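Local coordinates for endoglucanase (Clostridium thermocellum, PDB 2C4X), which is a cellulosomal enzyme, probably a cellulase, represented here by its C-terminal PKD and CBM44 modules, the latter a carbohydrate-binding module that recognises beta-glucan chains and xyloglucan, at residues Ala176-Ile181 with Lys202-Val207; Gln8-Ile13 with Ser34-Gly39. The protein carries 1 engineered substitution. One frame throughout, in Å; residues are numbered along the deposited sequence.

Interaction 1 of 2, residues Ala176-Ile181 with Lys202-Val207; sequences APIAAI and KGYTMV
The phenolic oxygen of Tyr204 is held by two backbone groups of one stretch of chain: Ala176 N donates to OH over 3.0 Å, nearly straight at 163°, and the hydroxyl is also hydrogen-bonded to the carbonyl oxygen of Pro173. CG of Tyr204 lies anti to the backbone N (chi1 -169°), starting the side chain from the end of strand 198-203 toward 176-178. Ile178 lies over one face. Its CG1 sits 3.7 Å from the centroid of the Tyr204 ring, offset toward the rim on the side of CD1, in a CH-pi contact, and the two side chains cross at about a right angle. Tyrosine suits the place by joining a broad apolar face to a polar tip that can meet backbone groups. At its other end the residue is anchored by Tyr204 N, 2.9 Å from Ala179 O, with the donor well above the carbonyl plane. Next to this, Ile181 N meets Lys202 O at 2.9 Å and Lys202 N meets Ile181 O at 3.0 Å, two bonds that run nearly along the C=O axis. Ala180 and Gly203 form the non-hydrogen-bonded pair, their CA atoms 4.3 Å apart; a CB on Gly203 would be crowded by CG of Met206, a selenomethionine here. The CG2 methyl of Ile181 touches Val207 CG2, while Ile170, Ile172 and Ile245 pack on Ile181 from the second sheet. The arrangement is an antiparallel hairpin pair, strands 178-187 and 198-203, at the edge of one sheet of the CBM44 beta-sandwich.

Interaction 2 of 2, residues Gln8-Ile13 with Ser34-Gly39; sequences QAPKAI and SIDEDG. With CA (calcium ion), chain B.
Asp38 CG stands between its backbone N and carbonyl carbon (chi1 63°), and Asp36 CG lies anti to its own N (chi1 -166°), torsions that turn both CG atoms to a calcium ion shared with Gln8. Asp38 divides its work. Its OD1 binds the calcium at 2.4 Å, while OD2 accepts Gln8 N at 2.8 Å on the syn side, straight at the hydrogen (171°) but tilted out of the carboxylate plane. Asp36 instead chelates the ion through both oxygens, and Gln8 O is its neutral co-ligand. Water 2, Asn7 and Asp79 complete the shell. Aspartate fits here because its short side chain brings hard, negatively charged oxygens close to the main chain. A second-shell water donates to Asp36 OD1 and Ala9 O and accepts from Glu37 N, tying the carboxylate to both segments. Pro10 has no N-H to offer, and its CB packs 3.6 Å from Asp36 OD1. Farther along, Lys11 N reaches Ile35 O at 2.7 Å and Ile35 N returns to Lys11 O at 3.0 Å, a single antiparallel bridge. The one-carbon side chain of Ser34 sets its hydroxyl beside its own backbone, where OG accepts Ile13 N at 3.0 Å; Ala31 O is a weak further partner. Both segments belong to the PKD domain, whose N-terminal chain is thereby joined to the loop before strand 41-47. The calcium probably offsets the mutual repulsion of Asp36, Asp38 and Asp79, consistent with the metal contributing, with the backbone bonds, to holding the two loops together.

How the interactions relate
The contacts belong to different modules: interaction 2 to the PKD domain and interaction 1 to the CBM44 beta-sandwich, their centres about 53 Å apart on opposite sides of the chain's centre. Interaction 1 is partly buried with no exposed residue among those that touch, and it joins the end of a hairpin, short strand pairing flanked by loop and turn, with the help of an aromatic ring and aliphatic branches. Interaction 2, where most touching residues are exposed, binds two loops through carboxylates, a metal and water. Both have antiparallel pairing, two adjacent pairs in a sheet in interaction 1 and a single bridge between loops in interaction 2, but they share no element.

Interaction 1 of 2, residues Ala176-Ile181 with Lys202-Val207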
loop_
_atom_site.group_PDB
_atom_site.type_symbol
_atom_site.label_atom_id
_atom_site.label_comp_id
_atom_site.label_asym_id
_atom_site.label_seq_id
_atom_site.Cartn_x
_atom_site.Cartn_y
_atom_site.Cartn_z
ATOM N N ALA A 176 22.275 -9.403 -7.691
ATOM C CA ALA A 176 22.000 -8.872 -9.024
ATOM C C ALA A 176 23.026 -7.800 -9.395
ATOM O O ALA A 176 23.507 -7.078 -8.515
ATOM C CB ALA A 176 20.576 -8.302 -9.092
ATOM N N PRO A 177 23.373 -7.696 -10.698
ATOM C CA PRO A 177 24.331 -6.688 -11.164
ATOM C C PRO A 177 23.708 -5.293 -11.292
ATOM O O PRO A 177 23.797 -4.669 -12.355
ATOM C CB PRO A 177 24.733 -7.214 -12.541
ATOM C CG PRO A 177 23.522 -7.916 -13.028
ATOM C CD PRO A 177 22.904 -8.552 -11.808
ATOM N N ILE A 178 23.087 -4.808 -10.220
ATOM C CA ILE A 178 22.411 -3.514 -10.285
ATOM C C ILE A 178 22.950 -2.522 -9.252
ATOM O O ILE A 178 23.376 -2.918 -8.157
ATOM C CB ILE A 178 20.845 -3.644 -10.225
ATOM C CG1 ILE A 178 20.317 -3.626 -8.796
ATOM C CG2 ILE A 178 20.365 -4.917 -10.921
ATOM C CD1 ILE A 178 18.881 -3.124 -8.711
ATOM N N ALA A 179 22.949 -1.243 -9.625
ATOM C CA ALA A 179 23.404 -0.165 -8.751
ATOM C C ALA A 179 22.225 0.454 -8.009
ATOM O O ALA A 179 22.311 0.770 -6.820
ATOM C CB ALA A 179 24.124 0.896 -9.567
ATOM N N ALA A 180 21.121 0.620 -8.729
ATOM C CA ALA A 180 19.957 1.322 -8.218
ATOM C C ALA A 180 18.703 0.885 -8.950
ATOM O O ALA A 180 18.764 0.312 -10.041
ATOM C CB ALA A 180 20.142 2.838 -8.362
ATOM N N ILE A 181 17.569 1.167 -8.328
ATOM C CA ILE A 181 16.268 0.933 -8.917
ATOM C C ILE A 181 15.406 2.154 -8.594
ATOM O O ILE A 181 15.576 2.778 -7.542
ATOM C CB ILE A 181 15.656 -0.397 -8.385
ATOM C CG1 ILE A 181 14.390 -0.773 -9.152
ATOM C CG2 ILE A 181 15.427 -0.344 -6.862
ATOM C CD1 ILE A 181 14.022 -2.242 -9.030
ATOM N N LYS A 202 16.316 4.476 -5.218
ATOM C CA LYS A 202 16.761 3.562 -4.161
ATOM C C LYS A 202 18.051 2.879 -4.588
ATOM O O LYS A 202 18.087 2.215 -5.623
ATOM C CB LYS A 202 15.704 2.487 -3.875
ATOM C CG LYS A 202 14.390 3.003 -3.318
ATOM C CD LYS A 202 14.539 3.512 -1.889
ATOM C CE LYS A 202 13.174 3.777 -1.262
ATOM N NZ LYS A 202 13.255 4.729 -0.114
ATOM N N GLY A 203 19.106 3.048 -3.800
ATOM C CA GLY A 203 20.348 2.315 -4.020
ATOM C C GLY A 203 20.141 0.844 -3.719
ATOM O O GLY A 203 19.325 0.483 -2.862
ATOM N N TYR A 204 20.876 -0.008 -4.424
ATOM C CA TYR A 204 20.746 -1.455 -4.258
ATOM C C TYR A 204 21.074 -1.933 -2.836
ATOM O O TYR A 204 20.549 -2.951 -2.387
ATOM C CB TYR A 204 21.610 -2.185 -5.285
ATOM C CG TYR A 204 21.361 -3.675 -5.376
ATOM C CD1 TYR A 204 20.063 -4.189 -5.401
ATOM C CD2 TYR A 204 22.426 -4.569 -5.465
ATOM C CE1 TYR A 204 19.834 -5.554 -5.499
ATOM C CE2 TYR A 204 22.207 -5.937 -5.565
ATOM C CZ TYR A 204 20.910 -6.419 -5.579
ATOM O OH TYR A 204 20.688 -7.767 -5.679
ATOM N N THR A 205 21.929 -1.193 -2.134
ATOM C CA THR A 205 22.271 -1.520 -0.747
ATOM C C THR A 205 21.194 -1.071 0.245
ATOM O O THR A 205 21.173 -1.529 1.379
ATOM C CB THR A 205 23.628 -0.920 -0.321
ATOM O OG1 THR A 205 23.550 0.509 -0.343
ATOM C CG2 THR A 205 24.751 -1.389 -1.239
HETATM N N MSE A 206 20.300 -0.187 -0.194
HETATM C CA MSE A 206 19.252 0.384 0.659
HETATM C C MSE A 206 17.914 -0.314 0.439
HETATM O O MSE A 206 16.853 0.219 0.786
HETATM C CB MSE A 206 19.076 1.873 0.351
HETATM C CG MSE A 206 20.261 2.510 -0.341
HETATM SE SE MSE A 206 20.156 4.454 -0.463
HETATM C CE MSE A 206 18.324 4.683 -1.133
ATOM N N VAL A 207 17.974 -1.506 -0.141
ATOM C CA VAL A 207 16.791 -2.229 -0.584
ATOM C C VAL A 207 16.691 -3.573 0.151
ATOM O O VAL A 207 17.714 -4.178 0.479
ATOM C CB VAL A 207 16.831 -2.397 -2.139
ATOM C CG1 VAL A 207 16.274 -3.734 -2.593
ATOM C CG2 VAL A 207 16.121 -1.223 -2.829
#

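Interaction 2 of 2, residues Gln8-Ile13 with Ser34-Gly39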
loop_
_atom_site.group_PDB
_atom_site.type_symbol
_atom_site.label_atom_id
_atom_site.label_comp_id
_atom_site.label_asym_id
_atom_site.label_seq_id
_atom_site.Cartn_x
_atom_site.Cartn_y
_atom_site.Cartn_z
ATOM N N GLN A 8 -16.013 11.397 38.970
ATOM C CA GLN A 8 -15.024 11.377 37.888
ATOM C C GLN A 8 -15.502 10.492 36.747
ATOM O O GLN A 8 -15.986 9.365 36.981
ATOM C CB GLN A 8 -13.665 10.879 38.382
ATOM C CG GLN A 8 -13.017 11.779 39.400
ATOM C CD GLN A 8 -11.778 11.166 40.023
ATOM O OE1 GLN A 8 -11.043 10.408 39.388
ATOM N NE2 GLN A 8 -11.544 11.495 41.271
ATOM N N ALA A 9 -15.368 10.999 35.521
ATOM C CA ALA A 9 -15.691 10.217 34.329
ATOM C C ALA A 9 -14.661 9.097 34.155
ATOM O O ALA A 9 -13.495 9.280 34.477
ATOM C CB ALA A 9 -15.748 11.106 33.086
ATOM N N PRO A 10 -15.102 7.922 33.674
ATOM C CA PRO A 10 -14.179 6.803 33.544
ATOM C C PRO A 10 -13.148 7.074 32.441
ATOM O O PRO A 10 -13.317 8.008 31.650
ATOM C CB PRO A 10 -15.084 5.622 33.165
ATOM C CG PRO A 10 -16.336 6.241 32.602
ATOM C CD PRO A 10 -16.478 7.591 33.245
ATOM N N LYS A 11 -12.089 6.283 32.399
ATOM C CA LYS A 11 -11.108 6.416 31.320
ATOM C C LYS A 11 -11.309 5.316 30.283
ATOM O O LYS A 11 -11.394 4.138 30.627
ATOM C CB LYS A 11 -9.688 6.479 31.879
ATOM C CG LYS A 11 -9.483 7.790 32.688
ATOM C CD LYS A 11 -8.031 8.155 33.008
ATOM C CE LYS A 11 -7.283 8.726 31.777
ATOM N NZ LYS A 11 -7.982 9.832 31.007
ATOM N N ALA A 12 -11.451 5.736 29.029
ATOM C CA ALA A 12 -11.747 4.853 27.916
ATOM C C ALA A 12 -10.492 4.654 27.066
ATOM O O ALA A 12 -9.804 5.612 26.681
ATOM C CB ALA A 12 -12.876 5.426 27.070
ATOM N N ILE A 13 -10.183 3.399 26.788
ATOM C CA ILE A 13 -9.035 3.070 25.944
ATOM C C ILE A 13 -9.243 1.655 25.430
ATOM O O ILE A 13 -9.864 0.826 26.100
ATOM C CB ILE A 13 -7.679 3.168 26.715
ATOM C CG1 ILE A 13 -6.493 3.122 25.730
ATOM C CG2 ILE A 13 -7.584 2.065 27.775
ATOM C CD1 ILE A 13 -5.149 3.540 26.309
ATOM N N SER A 34 -9.437 0.211 30.242
ATOM C CA SER A 34 -10.439 1.198 30.651
ATOM C C SER A 34 -10.732 1.024 32.142
ATOM O O SER A 34 -10.749 -0.100 32.658
ATOM C CB SER A 34 -11.744 1.055 29.849
ATOM O OG SER A 34 -11.524 1.231 28.459
ATOM N N ILE A 35 -10.968 2.131 32.832
ATOM C CA ILE A 35 -11.187 2.078 34.276
ATOM C C ILE A 35 -11.989 3.276 34.771
ATOM O O ILE A 35 -11.851 4.378 34.251
ATOM C CB ILE A 35 -9.826 1.932 35.054
ATOM C CG1 ILE A 35 -10.062 1.733 36.558
ATOM C CG2 ILE A 35 -8.880 3.097 34.730
ATOM C CD1 ILE A 35 -8.824 1.232 37.331
ATOM N N ASP A 36 -12.864 3.036 35.743
ATOM C CA ASP A 36 -13.445 4.121 36.503
ATOM C C ASP A 36 -12.703 4.200 37.829
ATOM O O ASP A 36 -12.646 3.222 38.577
ATOM C CB ASP A 36 -14.945 3.936 36.725
ATOM C CG ASP A 36 -15.606 5.204 37.200
ATOM O OD1 ASP A 36 -15.194 6.291 36.740
ATOM O OD2 ASP A 36 -16.529 5.141 38.037
ATOM N N GLU A 37 -12.128 5.366 38.106
ATOM C CA GLU A 37 -11.295 5.550 39.283
ATOM C C GLU A 37 -12.081 5.605 40.598
ATOM O O GLU A 37 -11.555 5.218 41.646
ATOM C CB GLU A 37 -10.410 6.792 39.126
ATOM C CG GLU A 37 -9.638 6.844 37.797
ATOM C CD GLU A 37 -8.505 5.828 37.714
ATOM O OE1 GLU A 37 -8.139 5.220 38.743
ATOM O OE2 GLU A 37 -7.965 5.648 36.605
ATOM N N ASP A 38 -13.326 6.081 40.541
ATOM C CA ASP A 38 -14.121 6.273 41.755
ATOM C C ASP A 38 -15.424 5.462 41.744
ATOM O O ASP A 38 -16.353 5.742 42.508
ATOM C CB ASP A 38 -14.402 7.768 41.993
ATOM C CG ASP A 38 -15.244 8.398 40.880
ATOM O OD1 ASP A 38 -15.457 7.738 39.845
ATOM O OD2 ASP A 38 -15.686 9.558 41.027
ATOM N N GLY A 39 -15.485 4.451 40.884
ATOM C CA GLY A 39 -16.676 3.617 40.767
ATOM C C GLY A 39 -16.352 2.408 39.927
ATOM O O GLY A 39 -15.248 1.870 40.016
HETATM CA CA CA B . -16.967 7.457 38.064
HETATM O O HOH W 1 -12.853 7.743 36.873
HETATM O O HOH W 2 -18.754 6.377 39.284
#